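Local coordinates for glutamine synthetase (Helicobacter pylori, PDB 5ZLI), which is a type I beta glutamine synthetase, built from a beta-grasp domain and a catalytic domain and assembled here as twelve subunits, at residues I12-F16 / L48-K54; R30-I34 / F64-Q68; E55-A61 / S73-P79; V97-V101 / C113-K119. All coordinates share one frame; numbering follows the deposited sequence.

Interactions 2, 3 and 4 share the beta-grasp sheet, and interaction 1 packs against side chains of strands 26-32 and 74-81. Strand 94-103 lies between these two strands, so interaction 4 borders both others: R30 N of interaction 2 probably bonds to V97 O at 2.8 Å, and T78 of interaction 3 pairs through its backbone with D100. V101 also receives W67 CH2 on its CG2 at 3.6 Å. Interactions 2 and 3, with centres 11 Å apart, are joined by a probable Q68 N to A61 O bond of 3.1 Å, and both touch the second subunit. Interaction 1 reaches interaction 3 where L53 CD2 meets P79 CG at 3.9 Å, but stays about 24 Å from interaction 2 between centres.

Interaction 1 (I12-F16 / L48-K54); sequences IKEFF and LTHGMLK
The imidazole nitrogen H50 ND1 is approached by two groups of the opposite segment, I12 CG2 and F16 CE1, each 4.1 Å from it; no hydrogen bond crosses this contact, so these are packing contacts. The methyl comes in at the edge of the imidazole, while the phenyl ring lies across it in a face-to-face stack, centroids 4.7 Å apart and planes inclined by 22°. H50 CE1 sits over the centre of the F16 ring, 4.2 Å above its plane. At the rim of the same ring, near its plane, F16 CZ points to the carbonyl oxygen L48 O at 3.8 Å, a placement that probably suits the oxygen, since the ring edge is slightly positive. In the beta-grasp domain this is where helix 9-20 lies on the loop leading from strand 38-44 to strand 57-60. L53 CD1 fills the middle, touching I12 CG2 at 3.7 Å, F15 CD1 at 3.9 Å and F16 CE1 at 4.0 Å. With chi1 of I12 at -71°, CG2 stands anti to the backbone N and faces that methyl, leaving CD1 to run on to K54 CG. L81 supports I12, F15 and L53 from strand 74-81, and Y84 meets the F15 ring edge-to-face.

Interaction 2 (R30-I34 / F64-Q68); sequences RFSDI and FKGWQ
This is a mostly apolar, aromatic contact in which the end of strand 26-32 and the residues just beyond it receive a type II beta turn, F64 to W67, from the loop between strands 57-60 and 74-81. No hydrogen bond crosses it; the turn is closed within itself by W67 N to F64 O, and G66 supplies the positive phi (94°) that the third position of such a turn needs. F31 directs its edge at the face of F64 in an offset edge-to-face pair, with centroids 5.8 Å apart and planes at 63°. The closest atoms are F31 CE2 and F64 CZ, 3.8 Å apart. F31 also meets W67 near its own ring plane, through CD2 on CH2 at 4.2 Å. Within the turn, W67 CZ3 lies 4.0 Å above the F64 ring, toward its rim, so the three rings form one cluster. D33 bears on two of them: its CB touches F64 CD2 at 3.6 Å and stands over one face of the indole. I34 runs past the pyrrole side of the indole in the opposite sense, CD1 reaching W67 CD1 at 3.6 Å. The indole N-H is engaged by K112 O. Around the contact, Y454 and L457 of helix 448-466 and L379 of helix 377-393 pack on I34, V101 of strand 94-103 touches W67, and M191 of the second subunit covers F31 and F64.

Interaction 3 (E55-A61 / S73-P79); sequences EGIPFDA and SDMILTP
Strands 57-60 and 74-79 run antiparallel with a marked twist, their directions 134° apart, and approach to 4.4 Å. They follow each other in the chain and pair side by side in the beta-grasp sheet, I57 facing L77 and F59 facing M75 as hydrogen-bonded pairs. I57 N gives L77 O a 2.8 Å bond lying in the carbonyl plane on a lone pair, whereas F59 N reaches M75 O from 36° above that carbonyl's plane, at 3.1 Å. A61 N to S73 O extends the ladder past the strand end. Between these rungs, P58 and I76 form a non-hydrogen-bonded pair, and I76 CG2 lies against G56 CA, where a glycine leaves it room. On the face shared by I57, F59, M75 and L77, the F59 ring carries the packing. Its chi1 of 74° tucks CG between the backbone N and carbonyl carbon, laying the ring across L77 at about a right angle, with M75 CB at 3.7 Å from CE1. The other face carries D60 and D74; D74 is salt-bridged to R349 and R354 of the second subunit, and D60 OD2 bonds to S62. Where the connecting loop joins the strands, A61 CB rests against M75 CG, 3.4 Å away.

Interaction 4 (V97-V101 / C113-K119); sequences VFCDV and CPRSIAK
With chi1 of -64°, D100 turns its carboxylate toward helix 114-128, while R115, CG anti to the backbone N at -164°, crosses the D100 side chain at about a right angle and bends at chi3, which brings NE near OD1. Strand 94-103 of the beta-grasp sheet here crosses the start of that helix, in the catalytic domain, almost perpendicularly, and D100, R115 and K119 make a salt-bridge network between them. The carboxylate and guanidinium planes are nearly parallel, yet the bond from R115 NE to D100 OD1 is weak, at 3.3 Å. K119, extended beyond CG, and D100 come at each other from opposite directions, K119 NZ meeting D100 OD2 nearly along its C-O bond at 3.1 Å. D243 and D80 take the outer nitrogens of R115, and D80 also holds K119 NZ, so each positive group is shared between carboxylates. F98 CB lies over the centre of the guanidinium, 4.1 Å above its plane. C113 holds the N-cap position of the helix, its sulfur accepting a weak capping bond from S116 N. That same SG receives the strand's V101 N at 3.5 Å along a nearly straight N-H line of 173°.

Interaction 1 (I12-F16 / L48-K54)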
loop_
_atom_site.group_PDB
_atom_site.type_symbol
_atom_site.label_atom_id
_atom_site.label_comp_id
_atom_site.label_asym_id
_atom_site.label_seq_id
_atom_site.Cartn_x
_atom_site.Cartn_y
_atom_site.Cartn_z
ATOM N N ILE B 12 -15.392 -45.420 44.495
ATOM C CA ILE B 12 -16.363 -44.520 43.886
ATOM C C ILE B 12 -16.820 -43.482 44.897
ATOM O O ILE B 12 -16.979 -42.298 44.570
ATOM C CB ILE B 12 -17.547 -45.334 43.329
ATOM C CG1 ILE B 12 -17.100 -46.130 42.092
ATOM C CG2 ILE B 12 -18.754 -44.416 43.035
ATOM C CD1 ILE B 12 -18.175 -47.030 41.471
ATOM N N LYS B 13 -17.040 -43.906 46.137
ATOM C CA LYS B 13 -17.433 -42.966 47.180
ATOM C C LYS B 13 -16.412 -41.842 47.315
ATOM O O LYS B 13 -16.737 -40.658 47.150
ATOM C CB LYS B 13 -17.612 -43.700 48.516
ATOM C CG LYS B 13 -17.963 -42.778 49.678
ATOM C CD LYS B 13 -18.844 -43.448 50.719
ATOM C CE LYS B 13 -19.363 -42.419 51.727
ATOM N NZ LYS B 13 -18.358 -42.095 52.770
ATOM N N GLU B 14 -15.162 -42.202 47.603
ATOM C CA GLU B 14 -14.169 -41.189 47.914
ATOM C C GLU B 14 -13.921 -40.304 46.718
ATOM O O GLU B 14 -13.543 -39.136 46.868
ATOM C CB GLU B 14 -12.876 -41.847 48.357
ATOM C CG GLU B 14 -12.265 -42.751 47.315
ATOM C CD GLU B 14 -10.920 -43.254 47.763
ATOM O OE1 GLU B 14 -9.911 -42.778 47.212
ATOM O OE2 GLU B 14 -10.867 -44.092 48.693
ATOM N N PHE B 15 -14.135 -40.848 45.526
ATOM C CA PHE B 15 -14.042 -40.037 44.326
ATOM C C PHE B 15 -15.112 -38.957 44.331
ATOM O O PHE B 15 -14.833 -37.809 43.986
ATOM C CB PHE B 15 -14.156 -40.935 43.102
ATOM C CG PHE B 15 -14.502 -40.210 41.856
ATOM C CD1 PHE B 15 -15.817 -39.919 41.544
ATOM C CD2 PHE B 15 -13.499 -39.823 40.987
ATOM C CE1 PHE B 15 -16.124 -39.251 40.407
ATOM C CE2 PHE B 15 -13.787 -39.163 39.842
ATOM C CZ PHE B 15 -15.104 -38.875 39.542
ATOM N N PHE B 16 -16.349 -39.311 44.704
ATOM C CA PHE B 16 -17.421 -38.321 44.809
ATOM C C PHE B 16 -17.112 -37.229 45.816
ATOM O O PHE B 16 -17.548 -36.081 45.646
ATOM C CB PHE B 16 -18.726 -38.977 45.214
ATOM C CG PHE B 16 -19.650 -39.187 44.099
ATOM C CD1 PHE B 16 -19.487 -40.255 43.247
ATOM C CD2 PHE B 16 -20.671 -38.291 43.873
ATOM C CE1 PHE B 16 -20.357 -40.445 42.193
ATOM C CE2 PHE B 16 -21.539 -38.466 42.829
ATOM C CZ PHE B 16 -21.382 -39.545 41.981
ATOM N N LEU B 48 -24.292 -37.065 37.581
ATOM C CA LEU B 48 -23.531 -38.298 37.663
ATOM C C LEU B 48 -24.151 -39.218 38.684
ATOM O O LEU B 48 -24.389 -38.818 39.827
ATOM C CB LEU B 48 -22.075 -38.071 38.046
ATOM C CG LEU B 48 -21.068 -38.040 36.914
ATOM C CD1 LEU B 48 -19.692 -38.131 37.539
ATOM C CD2 LEU B 48 -21.330 -39.228 36.037
ATOM N N THR B 49 -24.380 -40.448 38.269
ATOM C CA THR B 49 -24.876 -41.477 39.156
ATOM C C THR B 49 -23.730 -42.266 39.734
ATOM O O THR B 49 -22.630 -42.310 39.176
ATOM C CB THR B 49 -25.752 -42.459 38.391
ATOM O OG1 THR B 49 -24.906 -43.482 37.854
ATOM C CG2 THR B 49 -26.466 -41.769 37.248
ATOM N N HIS B 50 -23.987 -42.870 40.891
ATOM C CA HIS B 50 -23.124 -43.950 41.341
ATOM C C HIS B 50 -23.102 -45.052 40.278
ATOM O O HIS B 50 -22.041 -45.593 39.938
ATOM C CB HIS B 50 -23.619 -44.469 42.700
ATOM C CG HIS B 50 -23.532 -43.454 43.804
ATOM N ND1 HIS B 50 -22.364 -43.190 44.491
ATOM C CD2 HIS B 50 -24.460 -42.603 44.305
ATOM C CE1 HIS B 50 -22.580 -42.240 45.383
ATOM N NE2 HIS B 50 -23.845 -41.868 45.292
ATOM N N GLY B 51 -24.268 -45.334 39.687
ATOM C CA GLY B 51 -24.400 -46.409 38.712
ATOM C C GLY B 51 -23.667 -46.179 37.403
ATOM O O GLY B 51 -23.290 -47.141 36.723
ATOM N N MET B 52 -23.511 -44.915 36.995
ATOM C CA MET B 52 -22.811 -44.603 35.754
ATOM C C MET B 52 -21.315 -44.870 35.859
ATOM O O MET B 52 -20.653 -45.024 34.829
ATOM C CB MET B 52 -23.051 -43.144 35.383
ATOM C CG MET B 52 -23.598 -42.913 34.005
ATOM S SD MET B 52 -25.064 -41.907 34.181
ATOM C CE MET B 52 -24.339 -40.432 34.855
ATOM N N LEU B 53 -20.778 -44.994 37.079
ATOM C CA LEU B 53 -19.372 -45.331 37.265
ATOM C C LEU B 53 -19.156 -46.822 37.321
ATOM O O LEU B 53 -18.005 -47.277 37.251
ATOM C CB LEU B 53 -18.830 -44.693 38.552
ATOM C CG LEU B 53 -18.725 -43.168 38.611
ATOM C CD1 LEU B 53 -18.035 -42.675 39.888
ATOM C CD2 LEU B 53 -17.929 -42.709 37.382
ATOM N N LYS B 54 -20.244 -47.575 37.416
ATOM C CA LYS B 54 -20.198 -49.020 37.380
ATOM C C LYS B 54 -20.582 -49.466 35.985
ATOM O O LYS B 54 -19.721 -49.906 35.213
ATOM C CB LYS B 54 -21.131 -49.608 38.436
ATOM C CG LYS B 54 -20.558 -49.632 39.862
ATOM C CD LYS B 54 -20.390 -51.070 40.409
ATOM C CE LYS B 54 -19.046 -51.702 39.998
ATOM N NZ LYS B 54 -18.909 -53.156 40.368
#

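Interaction 2 (R30-I34 / F64-Q68)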
loop_
_atom_site.group_PDB
_atom_site.type_symbol
_atom_site.label_atom_id
_atom_site.label_comp_id
_atom_site.label_asym_id
_atom_site.label_seq_id
_atom_site.Cartn_x
_atom_site.Cartn_y
_atom_site.Cartn_z
ATOM N N ARG B 30 -11.811 -39.610 29.885
ATOM C CA ARG B 30 -10.873 -39.656 28.780
ATOM C C ARG B 30 -10.450 -41.082 28.460
ATOM O O ARG B 30 -10.342 -41.937 29.350
ATOM C CB ARG B 30 -9.690 -38.788 29.066
ATOM C CG ARG B 30 -10.113 -37.372 29.131
ATOM C CD ARG B 30 -8.965 -36.449 28.897
ATOM N NE ARG B 30 -9.436 -35.091 29.063
ATOM C CZ ARG B 30 -8.632 -34.054 29.165
ATOM N NH1 ARG B 30 -7.326 -34.265 29.128
ATOM N NH2 ARG B 30 -9.134 -32.829 29.320
ATOM N N PHE B 31 -10.255 -41.334 27.168
ATOM C CA PHE B 31 -10.003 -42.673 26.670
ATOM C C PHE B 31 -9.205 -42.555 25.386
ATOM O O PHE B 31 -9.266 -41.538 24.699
ATOM C CB PHE B 31 -11.300 -43.466 26.440
ATOM C CG PHE B 31 -12.223 -42.866 25.407
ATOM C CD1 PHE B 31 -13.090 -41.835 25.742
ATOM C CD2 PHE B 31 -12.240 -43.344 24.097
ATOM C CE1 PHE B 31 -13.961 -41.286 24.784
ATOM C CE2 PHE B 31 -13.118 -42.790 23.120
ATOM C CZ PHE B 31 -13.975 -41.771 23.464
ATOM N N SER B 32 -8.422 -43.581 25.096
ATOM C CA SER B 32 -7.476 -43.562 23.998
ATOM C C SER B 32 -7.947 -44.530 22.929
ATOM O O SER B 32 -8.127 -45.720 23.207
ATOM C CB SER B 32 -6.078 -43.925 24.503
ATOM O OG SER B 32 -5.822 -43.267 25.746
ATOM N N ASP B 33 -8.168 -44.020 21.720
ATOM C CA ASP B 33 -8.417 -44.885 20.574
ATOM C C ASP B 33 -7.115 -45.578 20.193
ATOM O O ASP B 33 -6.089 -45.422 20.855
ATOM C CB ASP B 33 -9.037 -44.102 19.403
ATOM C CG ASP B 33 -8.054 -43.150 18.673
ATOM O OD1 ASP B 33 -7.039 -42.664 19.236
ATOM O OD2 ASP B 33 -8.322 -42.896 17.475
ATOM N N ILE B 34 -7.162 -46.399 19.138
ATOM C CA ILE B 34 -5.983 -47.172 18.743
ATOM C C ILE B 34 -4.820 -46.256 18.378
ATOM O O ILE B 34 -3.680 -46.501 18.779
ATOM C CB ILE B 34 -6.333 -48.148 17.606
ATOM C CG1 ILE B 34 -7.304 -49.197 18.111
ATOM C CG2 ILE B 34 -5.071 -48.853 17.037
ATOM C CD1 ILE B 34 -7.821 -50.056 16.989
ATOM N N PHE B 64 -14.436 -44.306 15.241
ATOM C CA PHE B 64 -13.016 -44.554 15.461
ATOM C C PHE B 64 -12.595 -45.655 14.513
ATOM O O PHE B 64 -13.132 -46.769 14.580
ATOM C CB PHE B 64 -12.758 -44.937 16.920
ATOM C CG PHE B 64 -13.194 -43.885 17.877
ATOM C CD1 PHE B 64 -14.521 -43.799 18.271
ATOM C CD2 PHE B 64 -12.303 -42.943 18.330
ATOM C CE1 PHE B 64 -14.943 -42.804 19.115
ATOM C CE2 PHE B 64 -12.718 -41.947 19.189
ATOM C CZ PHE B 64 -14.041 -41.879 19.583
ATOM N N LYS B 65 -11.680 -45.333 13.599
ATOM C CA LYS B 65 -11.311 -46.322 12.602
ATOM C C LYS B 65 -10.488 -47.408 13.266
ATOM O O LYS B 65 -9.620 -47.136 14.102
ATOM C CB LYS B 65 -10.601 -45.685 11.399
ATOM C CG LYS B 65 -10.738 -46.566 10.117
ATOM C CD LYS B 65 -9.701 -46.220 9.037
ATOM C CE LYS B 65 -9.681 -47.213 7.850
ATOM N NZ LYS B 65 -9.217 -48.602 8.219
ATOM N N GLY B 66 -10.789 -48.648 12.898
ATOM C CA GLY B 66 -10.298 -49.816 13.586
ATOM C C GLY B 66 -11.229 -50.362 14.650
ATOM O O GLY B 66 -11.062 -51.527 15.042
ATOM N N TRP B 67 -12.262 -49.610 15.035
ATOM C CA TRP B 67 -13.192 -50.001 16.099
ATOM C C TRP B 67 -14.491 -50.477 15.523
ATOM O O TRP B 67 -14.436 -51.438 14.652
ATOM C CB TRP B 67 -13.344 -48.825 17.076
ATOM C CG TRP B 67 -12.284 -48.754 18.093
ATOM C CD1 TRP B 67 -11.171 -49.523 18.158
ATOM C CD2 TRP B 67 -12.296 -47.962 19.285
ATOM N NE1 TRP B 67 -10.443 -49.215 19.278
ATOM C CE2 TRP B 67 -11.116 -48.260 19.993
ATOM C CE3 TRP B 67 -13.175 -47.015 19.808
ATOM C CZ2 TRP B 67 -10.791 -47.647 21.201
ATOM C CZ3 TRP B 67 -12.848 -46.397 21.005
ATOM C CH2 TRP B 67 -11.663 -46.717 21.687
ATOM N N GLN B 68 -15.665 -50.021 15.920
ATOM C CA GLN B 68 -16.966 -50.613 15.634
ATOM C C GLN B 68 -17.578 -50.077 14.330
ATOM O O GLN B 68 -17.302 -48.946 13.909
ATOM C CB GLN B 68 -17.915 -50.362 16.800
ATOM C CG GLN B 68 -17.567 -51.139 18.036
ATOM C CD GLN B 68 -17.600 -52.639 17.818
ATOM O OE1 GLN B 68 -18.664 -53.216 17.686
ATOM N NE2 GLN B 68 -16.433 -53.278 17.794
#

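Interaction 3 (E55-A61 / S73-P79)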
loop_
_atom_site.group_PDB
_atom_site.type_symbol
_atom_site.label_atom_id
_atom_site.label_comp_id
_atom_site.label_asym_id
_atom_site.label_seq_id
_atom_site.Cartn_x
_atom_site.Cartn_y
_atom_site.Cartn_z
ATOM N N GLU B 55 -21.869 -49.327 35.653
ATOM C CA GLU B 55 -22.331 -49.690 34.321
ATOM C C GLU B 55 -21.443 -49.040 33.269
ATOM O O GLU B 55 -20.752 -49.730 32.509
ATOM C CB GLU B 55 -23.809 -49.315 34.135
ATOM C CG GLU B 55 -24.795 -50.375 34.678
ATOM C CD GLU B 55 -26.266 -50.156 34.265
ATOM O OE1 GLU B 55 -26.854 -51.089 33.665
ATOM O OE2 GLU B 55 -26.835 -49.063 34.523
ATOM N N GLY B 56 -21.358 -47.715 33.290
ATOM C CA GLY B 56 -20.457 -47.047 32.382
ATOM C C GLY B 56 -21.095 -45.903 31.627
ATOM O O GLY B 56 -22.199 -45.439 31.927
ATOM N N ILE B 57 -20.358 -45.385 30.669
ATOM C CA ILE B 57 -20.808 -44.251 29.886
ATOM C C ILE B 57 -20.984 -44.699 28.441
ATOM O O ILE B 57 -20.054 -45.260 27.853
ATOM C CB ILE B 57 -19.843 -43.062 29.975
ATOM C CG1 ILE B 57 -20.031 -42.333 31.305
ATOM C CG2 ILE B 57 -20.068 -42.128 28.827
ATOM C CD1 ILE B 57 -19.373 -42.998 32.459
ATOM N N PRO B 58 -22.170 -44.528 27.853
ATOM C CA PRO B 58 -22.356 -44.910 26.449
ATOM C C PRO B 58 -21.648 -43.933 25.538
ATOM O O PRO B 58 -21.510 -42.753 25.862
ATOM C CB PRO B 58 -23.872 -44.809 26.246
ATOM C CG PRO B 58 -24.389 -43.909 27.386
ATOM C CD PRO B 58 -23.280 -43.696 28.372
ATOM N N PHE B 59 -21.219 -44.418 24.379
ATOM C CA PHE B 59 -20.691 -43.519 23.358
ATOM C C PHE B 59 -20.753 -44.205 21.999
ATOM O O PHE B 59 -21.133 -45.373 21.886
ATOM C CB PHE B 59 -19.270 -43.054 23.676
ATOM C CG PHE B 59 -18.221 -44.094 23.472
ATOM C CD1 PHE B 59 -18.123 -45.175 24.318
ATOM C CD2 PHE B 59 -17.309 -43.976 22.435
ATOM C CE1 PHE B 59 -17.143 -46.124 24.129
ATOM C CE2 PHE B 59 -16.321 -44.920 22.243
ATOM C CZ PHE B 59 -16.246 -45.991 23.089
ATOM N N ASP B 60 -20.347 -43.473 20.964
ATOM C CA ASP B 60 -20.448 -43.921 19.573
ATOM C C ASP B 60 -19.094 -44.427 19.088
ATOM O O ASP B 60 -18.252 -43.660 18.634
ATOM C CB ASP B 60 -20.983 -42.788 18.705
ATOM C CG ASP B 60 -20.989 -43.129 17.222
ATOM O OD1 ASP B 60 -21.478 -42.277 16.451
ATOM O OD2 ASP B 60 -20.549 -44.238 16.824
ATOM N N ALA B 61 -18.881 -45.730 19.186
ATOM C CA ALA B 61 -17.598 -46.296 18.777
ATOM C C ALA B 61 -17.482 -46.566 17.278
ATOM O O ALA B 61 -16.471 -47.137 16.849
ATOM C CB ALA B 61 -17.325 -47.580 19.549
ATOM N N SER B 73 -22.862 -49.914 16.838
ATOM C CA SER B 73 -22.010 -48.782 17.177
ATOM C C SER B 73 -21.912 -48.535 18.674
ATOM O O SER B 73 -20.890 -48.026 19.143
ATOM C CB SER B 73 -22.511 -47.508 16.488
ATOM O OG SER B 73 -23.852 -47.218 16.857
ATOM N N ASP B 74 -22.968 -48.818 19.427
ATOM C CA ASP B 74 -22.989 -48.445 20.836
ATOM C C ASP B 74 -21.945 -49.244 21.623
ATOM O O ASP B 74 -21.884 -50.477 21.531
ATOM C CB ASP B 74 -24.391 -48.670 21.400
ATOM C CG ASP B 74 -25.431 -47.777 20.739
ATOM O OD1 ASP B 74 -26.536 -47.594 21.306
ATOM O OD2 ASP B 74 -25.145 -47.277 19.627
ATOM N N MET B 75 -21.144 -48.540 22.422
ATOM C CA MET B 75 -20.210 -49.172 23.337
ATOM C C MET B 75 -20.278 -48.431 24.669
ATOM O O MET B 75 -21.010 -47.445 24.818
ATOM C CB MET B 75 -18.809 -49.173 22.729
ATOM C CG MET B 75 -18.671 -50.005 21.434
ATOM S SD MET B 75 -18.466 -51.793 21.533
ATOM C CE MET B 75 -16.720 -51.883 21.897
ATOM N N ILE B 76 -19.483 -48.877 25.637
ATOM C CA ILE B 76 -19.485 -48.298 26.976
ATOM C C ILE B 76 -18.085 -47.810 27.332
ATOM O O ILE B 76 -17.077 -48.454 27.005
ATOM C CB ILE B 76 -19.984 -49.308 28.037
ATOM C CG1 ILE B 76 -21.480 -49.582 27.884
ATOM C CG2 ILE B 76 -19.686 -48.824 29.446
ATOM C CD1 ILE B 76 -22.326 -48.413 28.197
ATOM N N LEU B 77 -18.022 -46.652 27.981
ATOM C CA LEU B 77 -16.809 -46.268 28.677
ATOM C C LEU B 77 -16.856 -46.769 30.107
ATOM O O LEU B 77 -17.860 -46.613 30.799
ATOM C CB LEU B 77 -16.587 -44.760 28.667
ATOM C CG LEU B 77 -16.361 -44.270 27.246
ATOM C CD1 LEU B 77 -16.237 -42.761 27.198
ATOM C CD2 LEU B 77 -15.126 -44.949 26.654
ATOM N N THR B 78 -15.786 -47.412 30.516
ATOM C CA THR B 78 -15.668 -47.858 31.889
ATOM C C THR B 78 -14.636 -47.003 32.596
ATOM O O THR B 78 -13.433 -47.120 32.301
ATOM C CB THR B 78 -15.278 -49.324 31.997
ATOM O OG1 THR B 78 -15.856 -50.065 30.914
ATOM C CG2 THR B 78 -15.757 -49.846 33.374
ATOM N N PRO B 79 -15.050 -46.114 33.491
ATOM C CA PRO B 79 -14.077 -45.267 34.177
ATOM C C PRO B 79 -13.219 -46.089 35.126
ATOM O O PRO B 79 -13.703 -47.012 35.783
ATOM C CB PRO B 79 -14.954 -44.260 34.931
ATOM C CG PRO B 79 -16.318 -44.346 34.273
ATOM C CD PRO B 79 -16.440 -45.767 33.846
#

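Interaction 4 (V97-V101 / C113-K119)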
loop_
_atom_site.group_PDB
_atom_site.type_symbol
_atom_site.label_atom_id
_atom_site.label_comp_id
_atom_site.label_asym_id
_atom_site.label_seq_id
_atom_site.Cartn_x
_atom_site.Cartn_y
_atom_site.Cartn_z
ATOM N N VAL B 97 -10.842 -38.239 34.312
ATOM C CA VAL B 97 -10.825 -39.608 34.798
ATOM C C VAL B 97 -10.643 -40.525 33.603
ATOM O O VAL B 97 -11.209 -40.279 32.533
ATOM C CB VAL B 97 -12.094 -39.948 35.593
ATOM C CG1 VAL B 97 -13.275 -39.388 34.876
ATOM C CG2 VAL B 97 -12.203 -41.473 35.814
ATOM N N PHE B 98 -9.755 -41.508 33.754
ATOM C CA PHE B 98 -9.467 -42.465 32.699
ATOM C C PHE B 98 -10.613 -43.456 32.503
ATOM O O PHE B 98 -11.464 -43.643 33.371
ATOM C CB PHE B 98 -8.172 -43.227 32.989
ATOM C CG PHE B 98 -6.920 -42.407 32.833
ATOM C CD1 PHE B 98 -6.282 -42.334 31.590
ATOM C CD2 PHE B 98 -6.353 -41.736 33.920
ATOM C CE1 PHE B 98 -5.104 -41.608 31.432
ATOM C CE2 PHE B 98 -5.171 -40.990 33.769
ATOM C CZ PHE B 98 -4.553 -40.932 32.524
ATOM N N CYS B 99 -10.645 -44.058 31.311
ATOM C CA CYS B 99 -11.658 -45.042 30.965
ATOM C C CYS B 99 -11.098 -46.094 30.012
ATOM O O CYS B 99 -10.127 -45.859 29.289
ATOM C CB CYS B 99 -12.889 -44.365 30.352
ATOM S SG CYS B 99 -13.683 -43.182 31.475
ATOM N N ASP B 100 -11.690 -47.278 30.063
ATOM C CA ASP B 100 -11.557 -48.297 29.031
ATOM C C ASP B 100 -12.895 -48.511 28.348
ATOM O O ASP B 100 -13.949 -48.162 28.877
ATOM C CB ASP B 100 -11.036 -49.620 29.586
ATOM C CG ASP B 100 -9.627 -49.495 30.150
ATOM O OD1 ASP B 100 -8.710 -49.205 29.345
ATOM O OD2 ASP B 100 -9.434 -49.682 31.383
ATOM N N VAL B 101 -12.834 -49.065 27.157
ATOM C CA VAL B 101 -14.018 -49.496 26.420
ATOM C C VAL B 101 -14.431 -50.893 26.869
ATOM O O VAL B 101 -13.609 -51.813 26.922
ATOM C CB VAL B 101 -13.730 -49.479 24.912
ATOM C CG1 VAL B 101 -14.970 -49.140 24.105
ATOM C CG2 VAL B 101 -12.652 -48.460 24.642
ATOM N N CYS B 113 -9.424 -52.183 22.668
ATOM C CA CYS B 113 -9.183 -51.000 23.475
ATOM C C CYS B 113 -7.723 -51.036 23.909
ATOM O O CYS B 113 -7.347 -51.911 24.690
ATOM C CB CYS B 113 -10.114 -50.965 24.683
ATOM S SG CYS B 113 -9.649 -49.709 25.908
ATOM N N PRO B 114 -6.882 -50.112 23.442
ATOM C CA PRO B 114 -5.456 -50.193 23.756
ATOM C C PRO B 114 -5.162 -50.206 25.241
ATOM O O PRO B 114 -4.260 -50.926 25.695
ATOM C CB PRO B 114 -4.893 -48.939 23.087
ATOM C CG PRO B 114 -5.860 -48.579 22.059
ATOM C CD PRO B 114 -7.191 -48.934 22.619
ATOM N N ARG B 115 -5.825 -49.346 26.007
ATOM C CA ARG B 115 -5.612 -49.376 27.445
ATOM C C ARG B 115 -6.079 -50.712 28.061
ATOM O O ARG B 115 -5.508 -51.167 29.065
ATOM C CB ARG B 115 -6.292 -48.161 28.063
ATOM C CG ARG B 115 -5.841 -47.899 29.432
ATOM C CD ARG B 115 -6.384 -46.625 30.015
ATOM N NE ARG B 115 -7.068 -47.008 31.242
ATOM C CZ ARG B 115 -6.562 -46.916 32.467
ATOM N NH1 ARG B 115 -5.359 -46.412 32.662
ATOM N NH2 ARG B 115 -7.275 -47.336 33.500
ATOM N N SER B 116 -7.093 -51.367 27.462
ATOM C CA SER B 116 -7.481 -52.716 27.887
ATOM C C SER B 116 -6.395 -53.732 27.546
ATOM O O SER B 116 -6.145 -54.677 28.306
ATOM C CB SER B 116 -8.802 -53.128 27.243
ATOM O OG SER B 116 -9.915 -52.457 27.796
ATOM N N ILE B 117 -5.790 -53.595 26.368
ATOM C CA ILE B 117 -4.636 -54.417 26.035
ATOM C C ILE B 117 -3.535 -54.247 27.078
ATOM O O ILE B 117 -2.952 -55.230 27.541
ATOM C CB ILE B 117 -4.132 -54.084 24.611
ATOM C CG1 ILE B 117 -5.194 -54.479 23.569
ATOM C CG2 ILE B 117 -2.739 -54.717 24.313
ATOM C CD1 ILE B 117 -4.855 -54.128 22.113
ATOM N N ALA B 118 -3.279 -53.009 27.520
ATOM C CA ALA B 118 -2.151 -52.758 28.418
ATOM C C ALA B 118 -2.333 -53.391 29.775
ATOM O O ALA B 118 -1.340 -53.649 30.453
ATOM C CB ALA B 118 -1.906 -51.258 28.600
ATOM N N LYS B 119 -3.573 -53.616 30.202
ATOM C CA LYS B 119 -3.778 -54.385 31.415
ATOM C C LYS B 119 -3.624 -55.867 31.115
ATOM O O LYS B 119 -2.856 -56.561 31.784
ATOM C CB LYS B 119 -5.159 -54.091 31.955
ATOM C CG LYS B 119 -5.302 -52.671 32.355
ATOM C CD LYS B 119 -6.631 -52.426 32.999
ATOM C CE LYS B 119 -6.751 -50.964 33.352
ATOM N NZ LYS B 119 -8.040 -50.576 33.959
#